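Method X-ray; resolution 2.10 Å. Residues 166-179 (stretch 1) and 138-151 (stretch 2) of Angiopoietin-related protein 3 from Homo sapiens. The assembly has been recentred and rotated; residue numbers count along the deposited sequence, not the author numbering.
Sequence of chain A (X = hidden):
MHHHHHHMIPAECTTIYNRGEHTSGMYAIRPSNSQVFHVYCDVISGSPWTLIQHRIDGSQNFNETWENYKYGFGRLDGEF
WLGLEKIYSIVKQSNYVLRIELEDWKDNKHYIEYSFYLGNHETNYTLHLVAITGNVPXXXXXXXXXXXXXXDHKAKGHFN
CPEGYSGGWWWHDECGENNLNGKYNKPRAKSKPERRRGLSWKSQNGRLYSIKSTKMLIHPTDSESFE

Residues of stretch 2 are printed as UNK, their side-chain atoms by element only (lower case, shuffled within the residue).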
# COMPACT_ATOMS: atom_id res chain seq x y z
N SER A 166 25.07 14.72 4.33
CA SER A 166 24.24 13.81 3.54
C SER A 166 22.77 14.16 3.71
O SER A 166 22.30 14.31 4.84
CB SER A 166 24.47 12.35 3.92
OG SER A 166 23.73 11.49 3.07
N GLY A 167 22.05 14.25 2.60
CA GLY A 167 20.62 14.46 2.64
C GLY A 167 20.24 15.93 2.62
O GLY A 167 21.07 16.84 2.76
N GLY A 168 18.94 16.17 2.43
CA GLY A 168 18.39 17.51 2.38
C GLY A 168 17.67 17.85 3.68
O GLY A 168 16.79 17.10 4.12
N TRP A 169 18.04 18.98 4.27
CA TRP A 169 17.55 19.34 5.60
C TRP A 169 17.62 20.85 5.80
O TRP A 169 18.30 21.56 5.06
CB TRP A 169 18.34 18.64 6.71
CG TRP A 169 17.63 18.60 8.04
CD1 TRP A 169 18.06 19.14 9.25
CD2 TRP A 169 16.36 17.99 8.31
NE1 TRP A 169 17.12 18.89 10.23
CE2 TRP A 169 16.08 18.18 9.68
CE3 TRP A 169 15.43 17.29 7.52
CZ2 TRP A 169 14.90 17.71 10.27
CZ3 TRP A 169 14.27 16.80 8.12
CH2 TRP A 169 14.02 17.02 9.47
N TRP A 170 16.91 21.32 6.82
CA TRP A 170 16.88 22.73 7.19
C TRP A 170 17.95 23.02 8.24
O TRP A 170 18.07 22.27 9.22
CB TRP A 170 15.50 23.11 7.73
CG TRP A 170 14.33 23.10 6.73
CD1 TRP A 170 13.96 24.12 5.88
CD2 TRP A 170 13.39 22.04 6.51
NE1 TRP A 170 12.85 23.75 5.15
CE2 TRP A 170 12.48 22.49 5.52
CE3 TRP A 170 13.23 20.76 7.05
CZ2 TRP A 170 11.42 21.70 5.06
CZ3 TRP A 170 12.17 19.97 6.61
CH2 TRP A 170 11.28 20.45 5.61
N TRP A 171 18.71 24.09 8.05
CA TRP A 171 19.88 24.34 8.88
C TRP A 171 19.95 25.80 9.30
O TRP A 171 19.42 26.69 8.63
CB TRP A 171 21.19 23.96 8.17
CG TRP A 171 21.32 22.47 7.92
CD1 TRP A 171 21.25 21.83 6.71
CD2 TRP A 171 21.54 21.45 8.90
NE1 TRP A 171 21.41 20.48 6.88
CE2 TRP A 171 21.59 20.21 8.21
CE3 TRP A 171 21.69 21.45 10.29
CZ2 TRP A 171 21.78 19.00 8.87
CZ3 TRP A 171 21.90 20.24 10.94
CH2 TRP A 171 21.94 19.03 10.23
N HIS A 172 20.62 26.01 10.43
CA HIS A 172 21.06 27.32 10.89
C HIS A 172 22.47 27.12 11.43
O HIS A 172 22.91 25.99 11.63
CB HIS A 172 20.09 27.87 11.94
CG HIS A 172 20.63 29.02 12.74
ND1 HIS A 172 20.43 29.11 14.10
CD2 HIS A 172 21.28 30.15 12.38
CE1 HIS A 172 20.98 30.22 14.55
NE2 HIS A 172 21.52 30.86 13.53
N ASP A 173 23.20 28.23 11.63
CA ASP A 173 24.57 28.18 12.15
C ASP A 173 24.72 27.30 13.38
O ASP A 173 25.80 26.76 13.62
CB ASP A 173 25.05 29.60 12.49
CG ASP A 173 24.54 30.65 11.53
OD1 ASP A 173 23.99 31.68 12.00
OD2 ASP A 173 24.67 30.46 10.31
N GLU A 174 23.66 27.17 14.19
CA GLU A 174 23.71 26.32 15.37
C GLU A 174 23.79 24.84 15.02
O GLU A 174 24.26 24.05 15.85
CB GLU A 174 22.49 26.57 16.26
CG GLU A 174 22.37 28.00 16.76
CD GLU A 174 21.13 28.22 17.61
OE1 GLU A 174 20.40 27.25 17.89
OE2 GLU A 174 20.87 29.39 17.98
N CYS A 175 23.35 24.44 13.83
CA CYS A 175 23.61 23.10 13.29
C CYS A 175 22.90 22.09 14.17
O CYS A 175 21.67 22.19 14.34
CB CYS A 175 25.13 22.91 13.15
SG CYS A 175 25.89 23.81 11.75
N GLY A 176 23.59 21.11 14.74
CA GLY A 176 22.99 20.12 15.61
C GLY A 176 22.82 18.77 14.92
O GLY A 176 22.81 18.66 13.69
N GLU A 177 22.67 17.74 15.75
CA GLU A 177 22.35 16.39 15.29
C GLU A 177 20.83 16.26 15.29
O GLU A 177 20.21 15.85 16.27
CB GLU A 177 23.00 15.34 16.18
CG GLU A 177 24.35 14.85 15.68
CD GLU A 177 25.18 14.19 16.78
OE1 GLU A 177 25.66 13.06 16.55
OE2 GLU A 177 25.35 14.80 17.85
N ASN A 178 20.22 16.63 14.14
CA ASN A 178 18.77 16.67 14.00
C ASN A 178 18.31 16.29 12.59
O ASN A 178 17.17 16.61 12.21
CB ASN A 178 18.26 18.08 14.33
CG ASN A 178 18.57 19.09 13.22
OD1 ASN A 178 19.51 18.92 12.44
ND2 ASN A 178 17.78 20.15 13.14
N ASN A 179 19.16 15.66 11.78
CA ASN A 179 18.90 15.47 10.36
C ASN A 179 18.16 14.17 10.14
O ASN A 179 18.76 13.13 9.88
CB ASN A 179 20.20 15.52 9.57
CG ASN A 179 19.98 15.48 8.05
OD1 ASN A 179 18.85 15.28 7.57
ND2 ASN A 179 21.07 15.66 7.29
N UNK A 138 13.27 18.89 22.16
CA UNK A 138 13.51 19.41 20.83
C UNK A 138 15.00 19.38 20.50
O UNK A 138 15.84 19.65 21.35
o UNK A 138 13.05 20.77 18.34
n UNK A 138 13.56 22.71 19.32
c UNK A 138 12.99 20.84 20.72
c UNK A 138 13.20 21.44 19.35
N UNK A 139 15.32 19.06 19.24
CA UNK A 139 16.68 19.09 18.73
C UNK A 139 16.90 20.12 17.64
O UNK A 139 18.04 20.31 17.21
c UNK A 139 17.08 17.71 18.17
N UNK A 140 15.85 20.79 17.16
CA UNK A 140 15.93 21.75 16.06
C UNK A 140 15.87 23.15 16.66
O UNK A 140 15.05 23.39 17.56
c UNK A 140 14.81 20.03 14.60
c UNK A 140 13.51 19.56 13.97
c UNK A 140 14.81 21.50 15.04
c UNK A 140 14.94 22.42 13.83
N UNK A 141 16.72 24.08 16.23
CA UNK A 141 16.66 25.44 16.77
C UNK A 141 15.30 26.08 16.53
O UNK A 141 14.76 26.04 15.43
c UNK A 141 17.76 26.17 16.00
c UNK A 141 18.71 25.09 15.56
c UNK A 141 17.84 23.89 15.29
N UNK A 142 14.74 26.68 17.59
CA UNK A 142 13.45 27.34 17.50
C UNK A 142 13.60 28.84 17.26
O UNK A 142 14.62 29.45 17.61
c UNK A 142 11.50 25.57 20.40
c UNK A 142 12.34 25.69 19.13
o UNK A 142 10.46 26.27 20.49
o UNK A 142 11.89 24.80 21.31
c UNK A 142 12.64 27.13 18.79
N UNK A 143 12.56 29.43 16.66
CA UNK A 143 12.47 30.88 16.45
C UNK A 143 13.60 31.41 15.57
O UNK A 143 14.03 32.56 15.70
n UNK A 143 11.04 30.96 19.64
o UNK A 143 10.06 31.91 17.85
c UNK A 143 11.07 31.52 18.43
c UNK A 143 12.42 31.63 17.78
N UNK A 144 14.09 30.56 14.68
CA UNK A 144 15.17 30.88 13.75
C UNK A 144 14.74 30.52 12.34
O UNK A 144 13.99 29.56 12.13
n UNK A 144 17.60 32.93 17.73
c UNK A 144 17.81 31.31 15.85
c UNK A 144 16.84 30.20 15.58
c UNK A 144 18.00 31.54 17.35
c UNK A 144 16.46 30.13 14.11
N UNK A 145 15.25 31.29 11.37
CA UNK A 145 15.04 30.99 9.96
C UNK A 145 15.96 29.84 9.55
O UNK A 145 17.19 30.00 9.54
o UNK A 145 14.58 34.51 9.18
c UNK A 145 15.30 32.23 9.11
c UNK A 145 14.25 33.31 9.32
o UNK A 145 13.09 32.96 9.63
N UNK A 146 15.39 28.69 9.21
CA UNK A 146 16.16 27.51 8.84
C UNK A 146 16.12 27.32 7.33
O UNK A 146 15.04 27.13 6.75
c UNK A 146 15.47 26.42 11.04
c UNK A 146 14.58 25.32 11.57
c UNK A 146 16.84 26.39 11.69
c UNK A 146 15.62 26.27 9.54
N UNK A 147 17.29 27.30 6.70
CA UNK A 147 17.42 27.23 5.25
C UNK A 147 17.65 25.79 4.83
O UNK A 147 18.50 25.09 5.42
c UNK A 147 18.57 28.13 4.76
c UNK A 147 18.78 27.95 3.28
c UNK A 147 18.29 29.57 5.11
N UNK A 148 16.92 25.33 3.82
CA UNK A 148 17.10 23.99 3.29
C UNK A 148 18.31 23.91 2.38
O UNK A 148 18.57 24.81 1.58
c UNK A 148 15.92 19.94 1.34
c UNK A 148 15.66 22.07 2.47
c UNK A 148 14.99 21.41 3.50
c UNK A 148 14.78 20.04 3.45
c UNK A 148 15.24 19.30 2.37
c UNK A 148 15.86 23.55 2.52
c UNK A 148 16.13 21.33 1.39
N UNK A 149 19.05 22.80 2.48
CA UNK A 149 20.22 22.57 1.64
C UNK A 149 20.31 21.09 1.29
O UNK A 149 19.92 20.23 2.08
o UNK A 149 21.50 24.43 2.49
c UNK A 149 21.50 23.02 2.35
N UNK A 150 20.85 20.82 0.10
CA UNK A 150 21.15 19.47 -0.36
C UNK A 150 22.64 19.36 -0.69
O UNK A 150 23.39 20.34 -0.59
c UNK A 150 20.29 19.10 -1.57
c UNK A 150 18.82 19.04 -1.17
o UNK A 150 20.47 20.09 -2.60
N UNK A 151 23.09 18.16 -1.08
CA UNK A 151 24.52 17.96 -1.33
C UNK A 151 25.00 18.78 -2.52
O UNK A 151 26.18 19.16 -2.57
n UNK A 151 23.16 14.84 -4.44
c UNK A 151 26.67 16.36 -5.89
c UNK A 151 25.84 15.69 -6.81
c UNK A 151 26.30 16.50 -4.56
c UNK A 151 24.84 16.47 -1.56
c UNK A 151 23.23 15.21 -3.12
c UNK A 151 24.39 15.90 -2.88
c UNK A 151 24.28 15.28 -5.09
c UNK A 151 25.09 15.95 -4.14
c UNK A 151 24.66 15.13 -6.43

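Position 138 has two side-chain carbons, the second carrying one oxygen and one nitrogen, and lies out of reach of stretch 1; it is Asn 138. Position 139 has a single carbon, its CB 4.0 Å from CB of Asn 178, and is Ala 139. Position 140 carries four carbons, forked at the first with one arm two carbons long. The end of that arm lies 4.4 Å from CZ2 of Trp 169, and the residue is Ile 140.

At position 141 three carbons close a ring onto the backbone nitrogen; CB lies 3.4 Å from OE1 of Glu 174, and this is Pro 141. Position 142, three carbons with two oxygens on the third, points away and is Glu 142. Position 143 repeats the pattern of 138, touches nothing on stretch 1, and is Asn 143. Position 144 is a row of four carbons ending in nitrogen, passing His 172 and Glu 174: Lys 144, with CD 3.6 Å from His 172 CE1 and CE 3.6 Å from Glu 174 OE2. Position 145 has two carbons, the second with two oxygens, and its end leads away; it is Asp 145.

Four carbons forked at the second mark position 146, whose CB packs 3.6 Å from CB of Trp 170, as Leu 146. Position 147, one carbon carrying two more, shares a sheet face with Trp 171 and is Val 147. Position 148 is one carbon followed by a six-carbon ring wedged against Gly 168 and Trp 170: Phe 148. Position 149, a carbon and an oxygen, is Ser 149, on the same face as Trp 169. Position 150, one carbon carrying an oxygen and a carbon, lies beside Gly 168 and is Thr 150. Position 151 bears fused five- and six-membered rings with one nitrogen; its CA-to-CB bond points sideways and the end of the side chain leads away: Trp 151.

Antiparallel pairing holds the contact together. Val 147 N to Trp 171 O (2.9 Å) and Trp 171 N to Val 147 O (2.8 Å) form one reciprocal pair of hydrogen bonds; Ser 149 N to Trp 169 O (3.0 Å) and Trp 169 N to Ser 149 O (3.1 Å) form the next. Between them, Phe 148 faces Trp 170 across the non-hydrogen-bonded pair, presenting its ring edge to the indole face, with CD1 3.4 Å from Trp 170 CE2. The Phe 148 ring also reaches Gly 168, with CZ 3.1 Å from Gly 168 C; a CB on that glycine would clash with Phe 148 CE2.

Stretch 2 (138-151) NAIPENKDLVFSTW
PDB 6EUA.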